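Local coordinates for aminopeptidase N family protein (Idiomarina loihiensis L2TR, PDB 4FGM) that probably acts as a zinc-dependent aminopeptidase of the M61 family, its catalytic region accompanied by a PDZ domain, at residues A[487-501]-A[516-530]. Numbering follows the deposited sequence.
Sequences FGAKYKASPQGLDVL and AGDKIIAIDHLQATE
Lys519 starts out with CG trans to the backbone nitrogen (chi1 176°) and then bends at every later torsion, which lays its CD across the carboxylate of Asp499 and carries NZ on to the turn. There NZ donates to Gln496 O at 3.2 Å, from above the carbonyl plane, while Asp499 OD1 remains 5.6 Å from Lys519 NZ. With an alanine at Lys519, Gln496 O is likely to lose this donor and Asp499 most of its aliphatic cover. Between the two strands the backbones pair antiparallel: Leu498 N gives a nearly straight bond to Ile520 O at 3.0 Å, Ile520 N returns one to Leu498 O, and Val500 N to Asp518 O, then Gly517 N to Val500 O, continue the pairing. Gly497 lies so close to Ile520 O that a CB there would clash, and its CA-H points at Ala528 O, 3.3 Å from CA. On the sheet face of Leu498 and Ile520 the packing is apolar. Ile520 CD1 sits over one face of the Phe487 ring, a CH-pi contact 4.3 Å from the centroid, while Ile523 CD1 meets the ring edge in plane, 3.6 Å from Phe487 CZ. Leu498 CG rests on Ala528 CB at 4.1 Å. This face belongs to the core of what is probably the PDZ domain, far from the zinc site; the Lys519 face is more open. Helix 533-537 touches Phe487, Leu498 and Ile523, strand 545-552 pairs with strand 519-523, and strand 555-562 follows beyond it.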
loop_
_atom_site.group_PDB
_atom_site.type_symbol
_atom_site.label_atom_id
_atom_site.label_comp_id
_atom_site.label_asym_id
_atom_site.label_seq_id
_atom_site.Cartn_x
_atom_site.Cartn_y
_atom_site.Cartn_z
ATOM N N PHE A 487 -19.678 20.200 9.350
ATOM C CA PHE A 487 -20.351 19.108 10.021
ATOM C C PHE A 487 -19.511 18.369 11.023
ATOM O O PHE A 487 -20.028 17.876 12.022
ATOM C CB PHE A 487 -20.856 18.100 8.992
ATOM C CG PHE A 487 -22.044 18.573 8.223
ATOM C CD1 PHE A 487 -23.298 18.599 8.815
ATOM C CD2 PHE A 487 -21.916 18.975 6.899
ATOM C CE1 PHE A 487 -24.407 19.024 8.098
ATOM C CE2 PHE A 487 -23.020 19.402 6.174
ATOM C CZ PHE A 487 -24.265 19.423 6.772
ATOM N N GLY A 488 -18.212 18.306 10.771
ATOM C CA GLY A 488 -17.361 17.528 11.643
ATOM C C GLY A 488 -17.678 16.106 11.193
ATOM O O GLY A 488 -17.812 15.187 12.000
ATOM N N ALA A 489 -17.819 15.948 9.877
ATOM C CA ALA A 489 -18.139 14.666 9.270
ATOM C C ALA A 489 -17.839 14.666 7.773
ATOM O O ALA A 489 -18.068 15.659 7.080
ATOM C CB ALA A 489 -19.621 14.339 9.497
ATOM N N LYS A 490 -17.327 13.551 7.271
ATOM C CA LYS A 490 -17.045 13.449 5.847
ATOM C C LYS A 490 -18.312 12.965 5.147
ATOM O O LYS A 490 -19.125 12.266 5.744
ATOM C CB LYS A 490 -15.900 12.472 5.585
ATOM C CG LYS A 490 -14.517 13.023 5.890
ATOM C CD LYS A 490 -13.449 12.010 5.530
ATOM C CE LYS A 490 -13.548 11.609 4.067
ATOM N NZ LYS A 490 -12.606 10.510 3.728
ATOM N N TYR A 491 -18.483 13.341 3.885
ATOM C CA TYR A 491 -19.659 12.932 3.145
ATOM C C TYR A 491 -19.430 12.908 1.648
ATOM O O TYR A 491 -18.480 13.502 1.136
ATOM C CB TYR A 491 -20.830 13.860 3.476
ATOM C CG TYR A 491 -20.588 15.324 3.180
ATOM C CD1 TYR A 491 -20.780 15.844 1.897
ATOM C CD2 TYR A 491 -20.148 16.192 4.181
ATOM C CE1 TYR A 491 -20.536 17.197 1.620
ATOM C CE2 TYR A 491 -19.900 17.539 3.916
ATOM C CZ TYR A 491 -20.095 18.035 2.640
ATOM O OH TYR A 491 -19.854 19.367 2.387
ATOM N N LYS A 492 -20.314 12.200 0.959
ATOM C CA LYS A 492 -20.279 12.081 -0.487
ATOM C C LYS A 492 -21.549 12.772 -0.986
ATOM O O LYS A 492 -22.661 12.280 -0.761
ATOM C CB LYS A 492 -20.264 10.599 -0.885
ATOM C CG LYS A 492 -20.546 10.315 -2.350
ATOM C CD LYS A 492 -19.618 11.080 -3.268
ATOM C CE LYS A 492 -19.978 10.824 -4.724
ATOM N NZ LYS A 492 -19.646 11.996 -5.583
ATOM N N ALA A 493 -21.376 13.918 -1.643
ATOM C CA ALA A 493 -22.502 14.698 -2.158
ATOM C C ALA A 493 -22.936 14.304 -3.559
ATOM O O ALA A 493 -22.117 13.969 -4.406
ATOM C CB ALA A 493 -22.160 16.179 -2.134
ATOM N N SER A 494 -24.240 14.360 -3.795
ATOM C CA SER A 494 -24.815 14.025 -5.091
ATOM C C SER A 494 -26.154 14.742 -5.140
ATOM O O SER A 494 -26.591 15.315 -4.149
ATOM C CB SER A 494 -25.046 12.514 -5.208
ATOM O OG SER A 494 -26.155 12.117 -4.414
ATOM N N PRO A 495 -26.829 14.715 -6.292
ATOM C CA PRO A 495 -28.126 15.386 -6.405
ATOM C C PRO A 495 -29.150 14.792 -5.431
ATOM O O PRO A 495 -30.120 15.449 -5.045
ATOM C CB PRO A 495 -28.515 15.132 -7.856
ATOM C CG PRO A 495 -27.198 15.004 -8.550
ATOM C CD PRO A 495 -26.411 14.160 -7.589
ATOM N N GLN A 496 -28.922 13.544 -5.036
ATOM C CA GLN A 496 -29.829 12.857 -4.133
ATOM C C GLN A 496 -29.595 13.194 -2.659
ATOM O O GLN A 496 -30.405 12.846 -1.801
ATOM C CB GLN A 496 -29.730 11.342 -4.351
ATOM C CG GLN A 496 -30.335 10.840 -5.662
ATOM C CD GLN A 496 -29.497 11.180 -6.894
ATOM O OE1 GLN A 496 -29.978 11.834 -7.824
ATOM N NE2 GLN A 496 -28.245 10.727 -6.909
ATOM N N GLY A 497 -28.497 13.877 -2.362
ATOM C CA GLY A 497 -28.220 14.219 -0.981
ATOM C C GLY A 497 -26.761 14.038 -0.604
ATOM O O GLY A 497 -25.912 13.812 -1.461
ATOM N N LEU A 498 -26.478 14.133 0.690
ATOM C CA LEU A 498 -25.121 13.988 1.202
ATOM C C LEU A 498 -24.996 12.673 1.975
ATOM O O LEU A 498 -25.518 12.559 3.085
ATOM C CB LEU A 498 -24.791 15.159 2.138
ATOM C CG LEU A 498 -25.131 16.589 1.695
ATOM C CD1 LEU A 498 -24.751 17.563 2.804
ATOM C CD2 LEU A 498 -24.400 16.931 0.404
ATOM N N ASP A 499 -24.326 11.682 1.389
ATOM C CA ASP A 499 -24.138 10.402 2.068
ATOM C C ASP A 499 -22.996 10.517 3.076
ATOM O O ASP A 499 -21.846 10.741 2.705
ATOM C CB ASP A 499 -23.854 9.292 1.054
ATOM C CG ASP A 499 -25.127 8.711 0.461
ATOM O OD1 ASP A 499 -25.914 8.101 1.218
ATOM O OD2 ASP A 499 -25.351 8.872 -0.756
ATOM N N VAL A 500 -23.322 10.372 4.353
ATOM C CA VAL A 500 -22.326 10.490 5.410
ATOM C C VAL A 500 -21.360 9.297 5.482
ATOM O O VAL A 500 -21.773 8.137 5.589
ATOM C CB VAL A 500 -23.026 10.703 6.778
ATOM C CG1 VAL A 500 -21.997 10.876 7.879
ATOM C CG2 VAL A 500 -23.919 11.935 6.704
ATOM N N LEU A 501 -20.066 9.597 5.433
ATOM C CA LEU A 501 -19.034 8.566 5.480
ATOM C C LEU A 501 -18.416 8.385 6.872
ATOM O O LEU A 501 -18.239 7.261 7.326
ATOM C CB LEU A 501 -17.945 8.895 4.456
ATOM C CG LEU A 501 -18.455 9.146 3.031
ATOM C CD1 LEU A 501 -17.316 9.621 2.142
ATOM C CD2 LEU A 501 -19.075 7.877 2.478
ATOM N N ALA A 516 -22.590 7.716 10.305
ATOM C CA ALA A 516 -22.083 7.259 9.022
ATOM C C ALA A 516 -23.173 6.368 8.446
ATOM O O ALA A 516 -23.767 5.567 9.168
ATOM C CB ALA A 516 -20.804 6.467 9.217
ATOM N N GLY A 517 -23.452 6.521 7.156
ATOM C CA GLY A 517 -24.493 5.716 6.530
ATOM C C GLY A 517 -25.768 6.507 6.293
ATOM O O GLY A 517 -26.533 6.202 5.382
ATOM N N ASP A 518 -26.007 7.512 7.131
ATOM C CA ASP A 518 -27.184 8.360 6.993
ATOM C C ASP A 518 -27.048 9.189 5.716
ATOM O O ASP A 518 -25.940 9.392 5.212
ATOM C CB ASP A 518 -27.298 9.337 8.171
ATOM C CG ASP A 518 -27.494 8.648 9.501
ATOM O OD1 ASP A 518 -27.782 7.434 9.516
ATOM O OD2 ASP A 518 -27.375 9.336 10.538
ATOM N N LYS A 519 -28.174 9.656 5.189
ATOM C CA LYS A 519 -28.147 10.508 4.009
ATOM C C LYS A 519 -28.873 11.808 4.309
ATOM O O LYS A 519 -30.090 11.824 4.478
ATOM C CB LYS A 519 -28.788 9.837 2.791
ATOM C CG LYS A 519 -28.839 10.778 1.585
ATOM C CD LYS A 519 -28.505 10.092 0.270
ATOM C CE LYS A 519 -29.639 9.216 -0.217
ATOM N NZ LYS A 519 -30.895 10.003 -0.409
ATOM N N ILE A 520 -28.111 12.890 4.403
ATOM C CA ILE A 520 -28.679 14.195 4.672
ATOM C C ILE A 520 -29.445 14.607 3.426
ATOM O O ILE A 520 -28.907 14.631 2.323
ATOM C CB ILE A 520 -27.584 15.226 4.996
ATOM C CG1 ILE A 520 -26.845 14.806 6.273
ATOM C CG2 ILE A 520 -28.205 16.598 5.205
ATOM C CD1 ILE A 520 -25.622 15.635 6.583
ATOM N N ILE A 521 -30.716 14.924 3.623
ATOM C CA ILE A 521 -31.610 15.291 2.542
ATOM C C ILE A 521 -31.909 16.792 2.493
ATOM O O ILE A 521 -32.136 17.357 1.427
ATOM C CB ILE A 521 -32.898 14.427 2.670
ATOM C CG1 ILE A 521 -33.123 13.695 1.359
ATOM C CG2 ILE A 521 -34.084 15.241 3.153
ATOM C CD1 ILE A 521 -31.999 12.736 1.036
ATOM N N ALA A 522 -31.898 17.442 3.649
ATOM C CA ALA A 522 -32.140 18.881 3.695
ATOM C C ALA A 522 -31.425 19.513 4.882
ATOM O O ALA A 522 -31.201 18.867 5.903
ATOM C CB ALA A 522 -33.637 19.169 3.781
ATOM N N ILE A 523 -31.051 20.776 4.720
ATOM C CA ILE A 523 -30.396 21.543 5.770
ATOM C C ILE A 523 -31.197 22.840 5.860
ATOM O O ILE A 523 -31.370 23.535 4.859
ATOM C CB ILE A 523 -28.926 21.859 5.406
ATOM C CG1 ILE A 523 -28.117 20.557 5.331
ATOM C CG2 ILE A 523 -28.315 22.794 6.453
ATOM C CD1 ILE A 523 -26.806 20.706 4.594
ATOM N N ASP A 524 -31.702 23.149 7.051
ATOM C CA ASP A 524 -32.502 24.354 7.257
ATOM C C ASP A 524 -33.706 24.358 6.294
ATOM O O ASP A 524 -34.129 25.408 5.808
ATOM C CB ASP A 524 -31.643 25.605 7.024
ATOM C CG ASP A 524 -32.155 26.811 7.785
ATOM O OD1 ASP A 524 -33.215 26.697 8.443
ATOM O OD2 ASP A 524 -31.495 27.873 7.732
ATOM N N HIS A 525 -34.241 23.170 6.023
ATOM C CA HIS A 525 -35.388 22.995 5.131
ATOM C C HIS A 525 -35.068 23.198 3.656
ATOM O O HIS A 525 -35.974 23.274 2.833
ATOM C CB HIS A 525 -36.528 23.926 5.552
ATOM C CG HIS A 525 -36.911 23.776 6.989
ATOM N ND1 HIS A 525 -37.653 22.711 7.451
ATOM C CD2 HIS A 525 -36.590 24.513 8.080
ATOM C CE1 HIS A 525 -37.771 22.797 8.764
ATOM N NE2 HIS A 525 -37.135 23.882 9.171
ATOM N N LEU A 526 -33.786 23.280 3.322
ATOM C CA LEU A 526 -33.375 23.454 1.931
ATOM C C LEU A 526 -32.701 22.193 1.396
ATOM O O LEU A 526 -31.877 21.572 2.070
ATOM C CB LEU A 526 -32.428 24.647 1.804
ATOM C CG LEU A 526 -33.056 26.002 2.130
ATOM C CD1 LEU A 526 -32.017 27.107 1.983
ATOM C CD2 LEU A 526 -34.239 26.248 1.185
ATOM N N GLN A 527 -33.061 21.809 0.179
ATOM C CA GLN A 527 -32.493 20.607 -0.422
ATOM C C GLN A 527 -30.967 20.602 -0.404
ATOM O O GLN A 527 -30.325 21.520 -0.909
ATOM C CB GLN A 527 -32.990 20.455 -1.858
ATOM C CG GLN A 527 -32.525 19.188 -2.543
ATOM C CD GLN A 527 -33.158 19.020 -3.903
ATOM O OE1 GLN A 527 -33.595 19.992 -4.512
ATOM N NE2 GLN A 527 -33.197 17.791 -4.396
ATOM N N ALA A 528 -30.389 19.561 0.180
ATOM C CA ALA A 528 -28.940 19.441 0.259
ATOM C C ALA A 528 -28.405 18.620 -0.908
ATOM O O ALA A 528 -28.803 17.477 -1.103
ATOM C CB ALA A 528 -28.550 18.784 1.584
ATOM N N THR A 529 -27.494 19.195 -1.680
ATOM C CA THR A 529 -26.924 18.486 -2.817
ATOM C C THR A 529 -25.463 18.868 -2.955
ATOM O O THR A 529 -24.934 19.631 -2.150
ATOM C CB THR A 529 -27.611 18.875 -4.141
ATOM O OG1 THR A 529 -27.359 20.257 -4.412
ATOM C CG2 THR A 529 -29.108 18.651 -4.070
ATOM N N GLU A 530 -24.824 18.335 -3.990
ATOM C CA GLU A 530 -23.432 18.634 -4.269
ATOM C C GLU A 530 -23.375 20.114 -4.625
ATOM O O GLU A 530 -22.457 20.834 -4.232
ATOM C CB GLU A 530 -22.954 17.803 -5.459
ATOM C CG GLU A 530 -21.454 17.831 -5.691
ATOM C CD GLU A 530 -21.018 16.861 -6.777
ATOM O OE1 GLU A 530 -19.798 16.606 -6.894
ATOM O OE2 GLU A 530 -21.894 16.354 -7.515
#